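Local coordinates for toxin protein (Yersinia entomophaga, PDB 6AQK) that probably acts as an ADP-ribosyltransferase toxin, transferring ADP-ribose from NAD+ to a target, as the C-terminal domain of an RHS protein, at residues M193-L198 / Y220-R225; E101-D106 / M162-L167; T34-K39 / D52-K57; S43-I48 / F187-R192. One frame throughout, in Å; residues are numbered along the deposited sequence.

Contact 1 of 4, residues M193-L198 / Y220-R225; sequences MKITSL and YIIKAR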
# COMPACT_ATOMS: atom_id res chain seq x y z
N MET A 193 -4.57 9.66 -3.40
CA MET A 193 -5.58 8.87 -4.11
C MET A 193 -6.99 9.33 -3.71
O MET A 193 -7.22 9.87 -2.64
CB MET A 193 -5.39 7.39 -3.85
CG MET A 193 -5.63 6.90 -2.45
SD MET A 193 -5.52 5.07 -2.27
CE MET A 193 -3.84 4.83 -2.76
N LYS A 194 -7.92 9.07 -4.60
CA LYS A 194 -9.33 9.39 -4.39
C LYS A 194 -10.09 8.08 -4.43
O LYS A 194 -10.04 7.43 -5.45
CB LYS A 194 -9.78 10.33 -5.49
CG LYS A 194 -11.24 10.74 -5.40
CD LYS A 194 -11.50 11.51 -6.69
CE LYS A 194 -12.96 11.80 -6.97
NZ LYS A 194 -13.35 13.01 -6.19
N ILE A 195 -10.67 7.69 -3.30
CA ILE A 195 -11.48 6.48 -3.21
C ILE A 195 -12.80 6.85 -3.88
O ILE A 195 -13.49 7.81 -3.44
CB ILE A 195 -11.76 6.03 -1.79
CG1 ILE A 195 -10.45 5.94 -0.96
CG2 ILE A 195 -12.52 4.68 -1.80
CD1 ILE A 195 -9.38 5.09 -1.58
N THR A 196 -13.18 6.08 -4.90
CA THR A 196 -14.44 6.33 -5.55
C THR A 196 -15.53 5.33 -5.29
O THR A 196 -16.72 5.66 -5.46
CB THR A 196 -14.29 6.52 -7.06
OG1 THR A 196 -13.83 5.29 -7.63
CG2 THR A 196 -13.20 7.57 -7.32
N SER A 197 -15.20 4.11 -4.88
CA SER A 197 -16.24 3.07 -4.73
C SER A 197 -15.73 1.94 -3.85
O SER A 197 -14.53 1.54 -3.99
CB SER A 197 -16.55 2.46 -6.10
OG SER A 197 -17.66 1.64 -5.88
N LEU A 198 -16.60 1.40 -3.00
CA LEU A 198 -16.32 0.13 -2.30
C LEU A 198 -17.34 -0.83 -2.77
O LEU A 198 -18.53 -0.44 -2.89
CB LEU A 198 -16.44 0.26 -0.82
CG LEU A 198 -15.66 1.42 -0.26
CD1 LEU A 198 -16.02 1.50 1.21
CD2 LEU A 198 -14.16 1.25 -0.55
N TYR A 220 -13.89 -7.97 -1.21
CA TYR A 220 -14.01 -6.52 -1.25
C TYR A 220 -13.10 -5.93 -2.35
O TYR A 220 -11.96 -6.35 -2.52
CB TYR A 220 -13.59 -5.86 0.08
CG TYR A 220 -14.49 -6.33 1.15
CD1 TYR A 220 -15.74 -5.77 1.28
CD2 TYR A 220 -14.16 -7.43 1.93
CE1 TYR A 220 -16.64 -6.25 2.21
CE2 TYR A 220 -15.07 -7.96 2.87
CZ TYR A 220 -16.32 -7.35 2.98
OH TYR A 220 -17.30 -7.78 3.87
N ILE A 221 -13.68 -5.00 -3.11
CA ILE A 221 -12.99 -4.22 -4.11
C ILE A 221 -13.00 -2.75 -3.74
O ILE A 221 -14.05 -2.15 -3.47
CB ILE A 221 -13.61 -4.38 -5.52
CG1 ILE A 221 -13.83 -5.88 -5.86
CG2 ILE A 221 -12.72 -3.65 -6.55
CD1 ILE A 221 -12.58 -6.77 -5.99
N ILE A 222 -11.81 -2.19 -3.71
CA ILE A 222 -11.67 -0.75 -3.54
C ILE A 222 -11.29 -0.17 -4.89
O ILE A 222 -10.25 -0.44 -5.40
CB ILE A 222 -10.62 -0.38 -2.49
CG1 ILE A 222 -10.88 -1.12 -1.17
CG2 ILE A 222 -10.60 1.12 -2.34
CD1 ILE A 222 -9.72 -0.97 -0.20
N LYS A 223 -12.14 0.68 -5.47
CA LYS A 223 -11.82 1.45 -6.65
C LYS A 223 -11.33 2.84 -6.22
O LYS A 223 -11.98 3.52 -5.45
CB LYS A 223 -13.06 1.64 -7.53
CG LYS A 223 -13.59 0.29 -8.00
CD LYS A 223 -14.61 0.37 -9.13
CE LYS A 223 -14.02 0.81 -10.46
NZ LYS A 223 -15.18 1.09 -11.38
N ALA A 224 -10.20 3.23 -6.79
CA ALA A 224 -9.56 4.49 -6.49
C ALA A 224 -8.80 5.03 -7.67
O ALA A 224 -8.38 4.28 -8.56
CB ALA A 224 -8.62 4.30 -5.32
N ARG A 225 -8.58 6.35 -7.67
CA ARG A 225 -7.83 7.03 -8.68
C ARG A 225 -6.56 7.48 -8.12
O ARG A 225 -6.55 8.01 -7.01
CB ARG A 225 -8.59 8.26 -9.16
CG ARG A 225 -10.04 7.98 -9.50
CD ARG A 225 -10.83 9.25 -9.93
NE ARG A 225 -10.28 9.94 -11.09
CZ ARG A 225 -10.31 9.51 -12.36
NH1 ARG A 225 -10.87 8.34 -12.67
NH2 ARG A 225 -9.77 10.24 -13.33

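Contact 2 of 4, residues E101-D106 / M162-L167; sequences ETFRGD and MWHFDL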
# COMPACT_ATOMS: atom_id res chain seq x y z
N GLU A 101 -3.92 1.47 -15.46
CA GLU A 101 -4.56 0.85 -14.29
C GLU A 101 -3.60 -0.19 -13.69
O GLU A 101 -2.83 -0.85 -14.40
CB GLU A 101 -5.93 0.21 -14.62
CG GLU A 101 -5.86 -0.83 -15.70
CD GLU A 101 -7.19 -1.47 -16.10
OE1 GLU A 101 -7.07 -2.45 -16.89
OE2 GLU A 101 -8.30 -1.03 -15.69
N THR A 102 -3.68 -0.30 -12.38
CA THR A 102 -2.94 -1.32 -11.62
C THR A 102 -3.86 -1.87 -10.52
O THR A 102 -5.01 -1.43 -10.36
CB THR A 102 -1.68 -0.80 -11.01
OG1 THR A 102 -2.00 0.18 -10.00
CG2 THR A 102 -0.79 -0.29 -12.02
N PHE A 103 -3.40 -2.94 -9.86
CA PHE A 103 -4.15 -3.71 -8.98
C PHE A 103 -3.32 -4.08 -7.81
O PHE A 103 -2.10 -4.27 -7.94
CB PHE A 103 -4.69 -5.04 -9.63
CG PHE A 103 -5.43 -4.78 -10.89
CD1 PHE A 103 -4.75 -4.74 -12.10
CD2 PHE A 103 -6.79 -4.60 -10.88
CE1 PHE A 103 -5.41 -4.39 -13.27
CE2 PHE A 103 -7.48 -4.29 -12.06
CZ PHE A 103 -6.77 -4.19 -13.26
N ARG A 104 -3.98 -4.13 -6.68
CA ARG A 104 -3.33 -4.58 -5.44
C ARG A 104 -4.17 -5.51 -4.62
O ARG A 104 -5.34 -5.27 -4.40
CB ARG A 104 -2.98 -3.34 -4.57
CG ARG A 104 -2.29 -3.72 -3.27
CD ARG A 104 -1.84 -2.46 -2.52
NE ARG A 104 -1.43 -2.83 -1.18
CZ ARG A 104 -0.20 -3.15 -0.80
NH1 ARG A 104 0.84 -3.09 -1.63
NH2 ARG A 104 -0.00 -3.50 0.42
N GLY A 105 -3.52 -6.54 -4.01
CA GLY A 105 -4.16 -7.45 -3.13
C GLY A 105 -3.74 -7.15 -1.72
O GLY A 105 -2.59 -6.85 -1.47
N ASP A 106 -4.70 -7.09 -0.81
CA ASP A 106 -4.44 -6.93 0.64
C ASP A 106 -5.29 -7.94 1.44
O ASP A 106 -6.42 -8.32 1.08
CB ASP A 106 -4.71 -5.47 1.15
CG ASP A 106 -3.49 -4.51 0.99
OD1 ASP A 106 -2.34 -4.88 1.41
OD2 ASP A 106 -3.69 -3.41 0.43
N MET A 162 -9.12 -6.45 -2.96
CA MET A 162 -8.37 -6.03 -4.12
C MET A 162 -8.66 -4.56 -4.39
O MET A 162 -9.81 -4.13 -4.43
CB MET A 162 -8.69 -6.83 -5.38
CG MET A 162 -7.76 -6.51 -6.54
SD MET A 162 -8.25 -7.21 -8.17
CE MET A 162 -9.41 -5.96 -8.61
N TRP A 163 -7.62 -3.78 -4.62
CA TRP A 163 -7.78 -2.45 -5.13
C TRP A 163 -7.67 -2.44 -6.66
O TRP A 163 -6.85 -3.12 -7.24
CB TRP A 163 -6.66 -1.55 -4.62
CG TRP A 163 -6.36 -1.50 -3.16
CD1 TRP A 163 -5.79 -2.48 -2.40
CD2 TRP A 163 -6.53 -0.34 -2.26
NE1 TRP A 163 -5.59 -2.03 -1.11
CE2 TRP A 163 -6.02 -0.73 -0.99
CE3 TRP A 163 -7.05 0.94 -2.40
CZ2 TRP A 163 -5.99 0.13 0.09
CZ3 TRP A 163 -7.00 1.80 -1.33
CH2 TRP A 163 -6.51 1.37 -0.08
N HIS A 164 -8.49 -1.61 -7.28
CA HIS A 164 -8.42 -1.40 -8.71
C HIS A 164 -8.18 0.07 -8.89
O HIS A 164 -9.07 0.90 -8.64
CB HIS A 164 -9.73 -1.81 -9.38
CG HIS A 164 -9.73 -1.62 -10.85
ND1 HIS A 164 -10.85 -1.76 -11.62
CD2 HIS A 164 -8.73 -1.28 -11.70
CE1 HIS A 164 -10.55 -1.55 -12.89
NE2 HIS A 164 -9.26 -1.26 -12.96
N PHE A 165 -6.96 0.38 -9.30
CA PHE A 165 -6.46 1.74 -9.47
C PHE A 165 -6.59 2.20 -10.90
O PHE A 165 -6.15 1.54 -11.83
CB PHE A 165 -5.03 1.79 -9.06
CG PHE A 165 -4.85 1.63 -7.56
CD1 PHE A 165 -5.43 2.52 -6.66
CD2 PHE A 165 -4.10 0.59 -7.07
CE1 PHE A 165 -5.31 2.34 -5.30
CE2 PHE A 165 -4.01 0.40 -5.73
CZ PHE A 165 -4.55 1.27 -4.85
N ASP A 166 -7.25 3.33 -11.04
CA ASP A 166 -7.24 4.13 -12.28
C ASP A 166 -6.12 5.18 -12.17
O ASP A 166 -6.15 6.04 -11.30
CB ASP A 166 -8.63 4.78 -12.42
CG ASP A 166 -8.74 5.70 -13.61
OD1 ASP A 166 -7.89 5.64 -14.51
OD2 ASP A 166 -9.73 6.48 -13.64
N LEU A 167 -5.15 5.08 -13.07
CA LEU A 167 -3.99 6.00 -13.01
C LEU A 167 -4.28 7.27 -13.80
O LEU A 167 -4.39 7.20 -14.97
CB LEU A 167 -2.76 5.29 -13.51
CG LEU A 167 -2.00 4.50 -12.46
CD1 LEU A 167 -2.84 3.69 -11.50
CD2 LEU A 167 -0.91 3.67 -13.12

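Contact 3 of 4, residues T34-K39 / D52-K57; sequences TIALQK and DNFISK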
# COMPACT_ATOMS: atom_id res chain seq x y z
N THR A 34 6.75 2.83 8.98
CA THR A 34 5.66 3.63 8.47
C THR A 34 4.39 3.31 9.25
O THR A 34 3.53 4.21 9.42
CB THR A 34 5.48 3.56 6.94
OG1 THR A 34 5.19 2.22 6.48
CG2 THR A 34 6.71 4.10 6.21
N ILE A 35 4.27 2.08 9.73
CA ILE A 35 3.20 1.76 10.66
C ILE A 35 3.34 2.60 11.91
O ILE A 35 2.32 3.17 12.39
CB ILE A 35 3.13 0.29 10.93
CG1 ILE A 35 2.63 -0.43 9.63
CG2 ILE A 35 2.21 -0.00 12.10
CD1 ILE A 35 2.73 -1.91 9.73
N ALA A 36 4.54 2.69 12.45
CA ALA A 36 4.72 3.57 13.65
C ALA A 36 4.32 4.98 13.42
O ALA A 36 3.68 5.57 14.30
CB ALA A 36 6.09 3.51 14.18
N LEU A 37 4.63 5.53 12.24
CA LEU A 37 4.21 6.91 11.88
C LEU A 37 2.68 7.03 11.93
O LEU A 37 2.20 8.06 12.38
CB LEU A 37 4.65 7.28 10.49
CG LEU A 37 6.14 7.40 10.11
CD1 LEU A 37 6.26 7.61 8.60
CD2 LEU A 37 6.75 8.54 10.86
N GLN A 38 1.96 6.01 11.45
CA GLN A 38 0.49 6.03 11.50
C GLN A 38 -0.00 6.01 12.92
O GLN A 38 -0.88 6.82 13.30
CB GLN A 38 -0.17 4.82 10.81
CG GLN A 38 0.14 4.64 9.34
CD GLN A 38 -0.53 3.39 8.78
OE1 GLN A 38 0.13 2.48 8.29
NE2 GLN A 38 -1.86 3.34 8.87
N LYS A 39 0.55 5.10 13.71
CA LYS A 39 0.06 4.85 15.08
C LYS A 39 0.31 6.06 15.96
O LYS A 39 -0.42 6.29 16.92
CB LYS A 39 0.69 3.59 15.75
CG LYS A 39 0.32 2.19 15.24
CD LYS A 39 -1.00 2.13 14.52
CE LYS A 39 -1.29 0.75 13.95
NZ LYS A 39 -1.40 -0.32 14.99
N ASP A 52 12.38 8.98 21.13
CA ASP A 52 12.46 7.84 22.05
C ASP A 52 11.18 7.09 22.05
O ASP A 52 11.15 5.85 22.09
CB ASP A 52 12.72 8.32 23.47
CG ASP A 52 13.73 9.43 23.51
OD1 ASP A 52 14.93 9.11 23.32
OD2 ASP A 52 13.32 10.60 23.65
N ASN A 53 10.08 7.83 22.07
CA ASN A 53 8.80 7.20 22.00
C ASN A 53 8.60 6.53 20.62
O ASN A 53 7.98 5.48 20.57
CB ASN A 53 7.62 8.16 22.28
CG ASN A 53 6.36 7.39 22.55
OD1 ASN A 53 6.41 6.42 23.29
ND2 ASN A 53 5.24 7.74 21.86
N PHE A 54 9.04 7.19 19.56
CA PHE A 54 8.89 6.61 18.23
C PHE A 54 9.61 5.26 18.16
O PHE A 54 9.06 4.20 17.74
CB PHE A 54 9.38 7.58 17.15
CG PHE A 54 9.20 7.03 15.77
CD1 PHE A 54 7.99 7.19 15.11
CD2 PHE A 54 10.18 6.26 15.19
CE1 PHE A 54 7.81 6.62 13.86
CE2 PHE A 54 9.98 5.65 13.95
CZ PHE A 54 8.82 5.85 13.30
N ILE A 55 10.86 5.28 18.58
CA ILE A 55 11.68 4.09 18.52
C ILE A 55 11.06 2.97 19.28
O ILE A 55 11.00 1.82 18.78
CB ILE A 55 13.14 4.40 18.94
CG1 ILE A 55 13.81 5.23 17.83
CG2 ILE A 55 13.93 3.12 19.15
CD1 ILE A 55 15.02 6.05 18.27
N SER A 56 10.54 3.27 20.47
CA SER A 56 9.91 2.28 21.30
C SER A 56 8.69 1.56 20.63
O SER A 56 8.57 0.31 20.57
CB SER A 56 9.53 2.92 22.62
OG SER A 56 8.86 1.95 23.39
N LYS A 57 7.83 2.37 20.03
CA LYS A 57 6.70 1.86 19.28
C LYS A 57 7.15 1.08 18.06
O LYS A 57 6.65 -0.00 17.77
CB LYS A 57 5.85 3.07 18.80
CG LYS A 57 4.53 2.68 18.12
CD LYS A 57 3.71 1.71 18.99
CE LYS A 57 2.27 2.15 19.09
NZ LYS A 57 1.63 1.37 20.17

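Contact 4 of 4, residues S43-I48 / F187-R192; sequences SHYDSI and FPLYNR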
# COMPACT_ATOMS: atom_id res chain seq x y z
N SER A 43 3.04 13.57 11.24
CA SER A 43 2.61 14.12 9.91
C SER A 43 3.58 13.85 8.79
O SER A 43 3.20 13.70 7.64
CB SER A 43 2.28 15.62 9.96
OG SER A 43 3.31 16.36 10.55
N HIS A 44 4.87 13.78 9.14
CA HIS A 44 5.88 13.61 8.14
C HIS A 44 7.07 12.93 8.78
O HIS A 44 7.46 13.30 9.86
CB HIS A 44 6.27 14.94 7.51
CG HIS A 44 7.06 14.76 6.24
ND1 HIS A 44 8.42 14.54 6.24
CD2 HIS A 44 6.67 14.69 4.95
CE1 HIS A 44 8.84 14.41 5.00
NE2 HIS A 44 7.80 14.49 4.20
N TYR A 45 7.65 11.99 8.07
CA TYR A 45 8.80 11.19 8.57
C TYR A 45 10.02 12.05 8.92
O TYR A 45 10.86 11.59 9.71
CB TYR A 45 9.26 10.11 7.55
CG TYR A 45 9.70 10.58 6.19
CD1 TYR A 45 10.99 11.07 5.96
CD2 TYR A 45 8.83 10.55 5.12
CE1 TYR A 45 11.37 11.54 4.69
CE2 TYR A 45 9.21 10.96 3.86
CZ TYR A 45 10.48 11.49 3.66
OH TYR A 45 10.78 11.88 2.41
N ASP A 46 10.14 13.20 8.28
CA ASP A 46 11.20 14.17 8.69
C ASP A 46 10.90 14.98 9.95
O ASP A 46 11.78 15.59 10.46
CB ASP A 46 11.58 15.08 7.53
CG ASP A 46 12.55 14.40 6.58
OD1 ASP A 46 13.31 13.50 7.03
OD2 ASP A 46 12.55 14.71 5.39
N SER A 47 9.70 14.93 10.50
CA SER A 47 9.35 15.77 11.63
C SER A 47 8.97 14.90 12.81
O SER A 47 7.86 14.98 13.29
CB SER A 47 8.18 16.70 11.20
OG SER A 47 6.92 16.01 11.21
N ILE A 48 9.88 14.07 13.31
CA ILE A 48 9.59 13.20 14.44
C ILE A 48 10.21 13.83 15.68
O ILE A 48 11.41 13.78 15.84
CB ILE A 48 10.11 11.75 14.23
CG1 ILE A 48 9.42 11.17 12.99
CG2 ILE A 48 9.90 10.91 15.50
CD1 ILE A 48 10.01 9.90 12.45
N PHE A 187 4.14 3.24 -5.70
CA PHE A 187 3.68 4.59 -5.43
C PHE A 187 4.35 5.06 -4.20
O PHE A 187 4.71 4.25 -3.35
CB PHE A 187 2.18 4.66 -5.31
CG PHE A 187 1.48 4.40 -6.61
CD1 PHE A 187 1.35 3.10 -7.09
CD2 PHE A 187 1.12 5.46 -7.41
CE1 PHE A 187 0.71 2.87 -8.29
CE2 PHE A 187 0.46 5.24 -8.61
CZ PHE A 187 0.29 3.94 -9.07
N PRO A 188 4.59 6.37 -4.10
CA PRO A 188 5.35 6.85 -2.98
C PRO A 188 4.59 7.03 -1.68
O PRO A 188 3.35 7.11 -1.65
CB PRO A 188 5.88 8.21 -3.52
CG PRO A 188 4.74 8.68 -4.32
CD PRO A 188 4.28 7.46 -5.03
N LEU A 189 5.33 7.07 -0.59
CA LEU A 189 4.74 7.45 0.70
C LEU A 189 3.96 8.79 0.56
O LEU A 189 4.45 9.74 -0.09
CB LEU A 189 5.83 7.59 1.75
CG LEU A 189 5.33 7.80 3.21
CD1 LEU A 189 4.39 6.68 3.65
CD2 LEU A 189 6.53 7.90 4.14
N TYR A 190 2.75 8.86 1.11
CA TYR A 190 1.85 10.04 0.98
C TYR A 190 1.27 10.25 -0.40
O TYR A 190 0.61 11.26 -0.64
CB TYR A 190 2.42 11.35 1.54
CG TYR A 190 3.22 11.19 2.82
CD1 TYR A 190 2.68 10.56 3.94
CD2 TYR A 190 4.49 11.75 2.95
CE1 TYR A 190 3.40 10.40 5.12
CE2 TYR A 190 5.24 11.58 4.14
CZ TYR A 190 4.69 10.95 5.22
OH TYR A 190 5.39 10.81 6.40
N ASN A 191 1.38 9.27 -1.29
CA ASN A 191 0.73 9.32 -2.58
C ASN A 191 -0.74 9.67 -2.38
O ASN A 191 -1.41 9.09 -1.51
CB ASN A 191 0.87 7.96 -3.25
CG ASN A 191 0.19 7.90 -4.59
OD1 ASN A 191 0.55 8.67 -5.46
ND2 ASN A 191 -0.78 6.98 -4.75
N ARG A 192 -1.23 10.58 -3.21
CA ARG A 192 -2.62 11.00 -3.16
C ARG A 192 -3.49 10.11 -4.00
O ARG A 192 -3.21 9.89 -5.17
CB ARG A 192 -2.76 12.47 -3.64
CG ARG A 192 -2.17 13.45 -2.62
CD ARG A 192 -2.26 14.94 -2.96
NE ARG A 192 -2.47 15.16 -4.38
CZ ARG A 192 -3.58 15.64 -4.97
NH1 ARG A 192 -3.60 15.78 -6.28
NH2 ARG A 192 -4.67 16.00 -4.27

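Contact 1 of 4, residues M193-L198 / Y220-R225
K194 and R225 lie alongside each other across two antiparallel strands, their stems pointing the same way, so that K194 CD comes within 4.0 Å of R225 CD. K194 sets out with CG anti to the backbone N (chi1 180°) and bends only at chi4; R225 has CG beside its backbone N and bends at chi3. The like charges part company, K194 pairing with D136, R225 with D166 and E168. T196 crosses R225 obliquely and lays its CG2 methyl 3.9 Å from R225 CG, and S197 CB meets K223 CB at 3.9 Å. The opposite face is apolar. I195 and I222 cross obliquely, CG2 to CG2 at 4.1 Å, while L198 runs beside I222 in the same direction, its CD2 4.0 Å from I222 CG2. Two residues, T196 and S197, stand opposite the single K223, which defines a classic bulge. Here K223 O takes a firm bond from T196 N (2.9 Å, 157° at the hydrogen) and a weak one from S197 N (3.3 Å), whereas K223 N returns a single bond to S197 O. Beyond the bulge, K194 and R225 form a hydrogen-bonded pair with two backbone bonds. Strand 192-200 is flanked on its other edge by strand 131-140, and strand 220-226 by the parallel strand 161-167; L198 packs against W116 and F120 of helix 115-124, and I222 against W163.

Contact 2 of 4, residues E101-D106 / M162-L167
Strand 101-106, an outermost strand of the five-stranded mixed sheet, pairs antiparallel with strand 161-167. T102/F165 and R104/W163 are hydrogen-bonded pairs with two backbone bonds each (W163 N to R104 O 2.7 Å). R104 and W163 lie side by side on one face. The arginine, extended from CG to NE, grips D106 side-on in a salt bridge: NE meets D106 OD2 (2.8 Å) from above the carboxylate plane, and NH2 the syn lone pair of D106 OD1 (2.9 Å). W163 NE1 bonds to the anti lone pair of D106 OD2 (2.8 Å, 150° at the hydrogen); this double hold probably favours the ionised carboxylate. On the other face F103 and H164 run alongside with planes at 21°, barely overlapping; F103 CE2 lies over one imidazole face, 3.3 Å from H164 CD2. M162 CE packs at the ring edge (F103 CD2, 3.7 Å), while M162 SD, oblique and 5.2 Å from the F103 centroid, makes the Met-aromatic contact. H164 NE2 donates in its ring plane to E101 OE2 (2.9 Å); ND1 bonds to Y207. R104-G105, with R104 NH1 bonded to S146 O of strand 145-148, is consistent with the arginine motif of R-S-E class ADP-ribosyltransferases.

Contact 3 of 4, residues T34-K39 / D52-K57
K39 N, near the end of helix 27-39, is held by one bond, the helical one to I35 O (2.9 Å); no hydrogen bond crosses between the two segments, and the contact is made by carbon. F54 gives the largest single share. Its CG stands anti to the backbone N (chi1 -178°), which sends the ring away from its own helix toward the other. There CE1 touches the A36 CB methyl at 3.6 Å and L37 CD2 at 3.7 Å, both approaching the ring obliquely. L37 starts out pointing away from F54, and only the CD2 branch turns back to meet it, while A36 points straight toward the partner helix. The arrangement is a steep helix packing: segments 34-39 and 52-57 of the consecutive helices 27-39 and 51-63 cross at 121°, their axes 9.6 Å apart. At the alanine the backbones come close, A36 CA lying 6.2 Å from K57 CA. Outside the segments, F33 meets the F54 ring edge-to-face, and F77 meets it with planes steeply inclined; I61 also reaches A36. Toward solvent, K57 bends at chi2 and chi3 and brings its CE to 4.0 Å from K39 CB. The two ammonium groups stay apart, K39 NZ 6.2 Å from K57 NZ, and K57 has a long, weak ion pair with E60. M51, just before D52, binds a platinum ion in the crystal together with H74.

Contact 4 of 4, residues S43-I48 / F187-R192
Hydrogen bonding across this contact amounts to one weak bond: Y45 N to Y190 OH, 3.0 Å and bent to 132° at the hydrogen. Stronger bonds lie within the type I turn H44-S47. H44 O accepts from both S47 N (2.8 Å) and S47 OG (3.1 Å), while D46 N donates to H44 ND1 (3.0 Å) and fixes the imidazole's rotation. Y190, third residue of the type II turn P188-N191 with positive phi (70°), points its side chain toward segment 43-48. The aromatic contacts are oblique. The side-chain directions of H44 and Y190 cross at about a right angle, while their ring planes are inclined at 39°; H44 CD2 lies 3.5 Å from Y190 CE2, and Y190 OH sits over one imidazole face. Within its own loop, H44 CE1 stands over the centre of the Y45 ring. Apolar packing completes the set: L189 and Y45 slide past each other in opposite directions, L189 CD2 to Y45 CD2 at 3.6 Å, and L189 CG lies over the centre of the Y190 ring. The Y45 hydroxyl bonds to D88 of helix 74-90. Since ND1 of H44 serves as an acceptor, a neutral imidazole would probably keep its proton on NE2.

Contacts 1 and 2 belong to the same sheet: strands 220-226 and 161-167 are neighbours, joined by the backbone bond from H164 N to I222 O and the R225-D166 salt bridge. Both rest on backbone ladders, but contact 1 separates an apolar face from a polar one, whereas the more buried contact 2 has polar and aromatic groups on both. Contact 3, about 28 Å from each, centre to centre, joins helices through carbon alone, buried at A36, L37 and F54 with exposed K39 at its rim. Contact 4 is a partly buried loop-to-loop meeting of aromatic rings, touching contact 3 through L37 and I48 and contact 2 through F187; its second segment runs directly into strand 192-200 of contact 1.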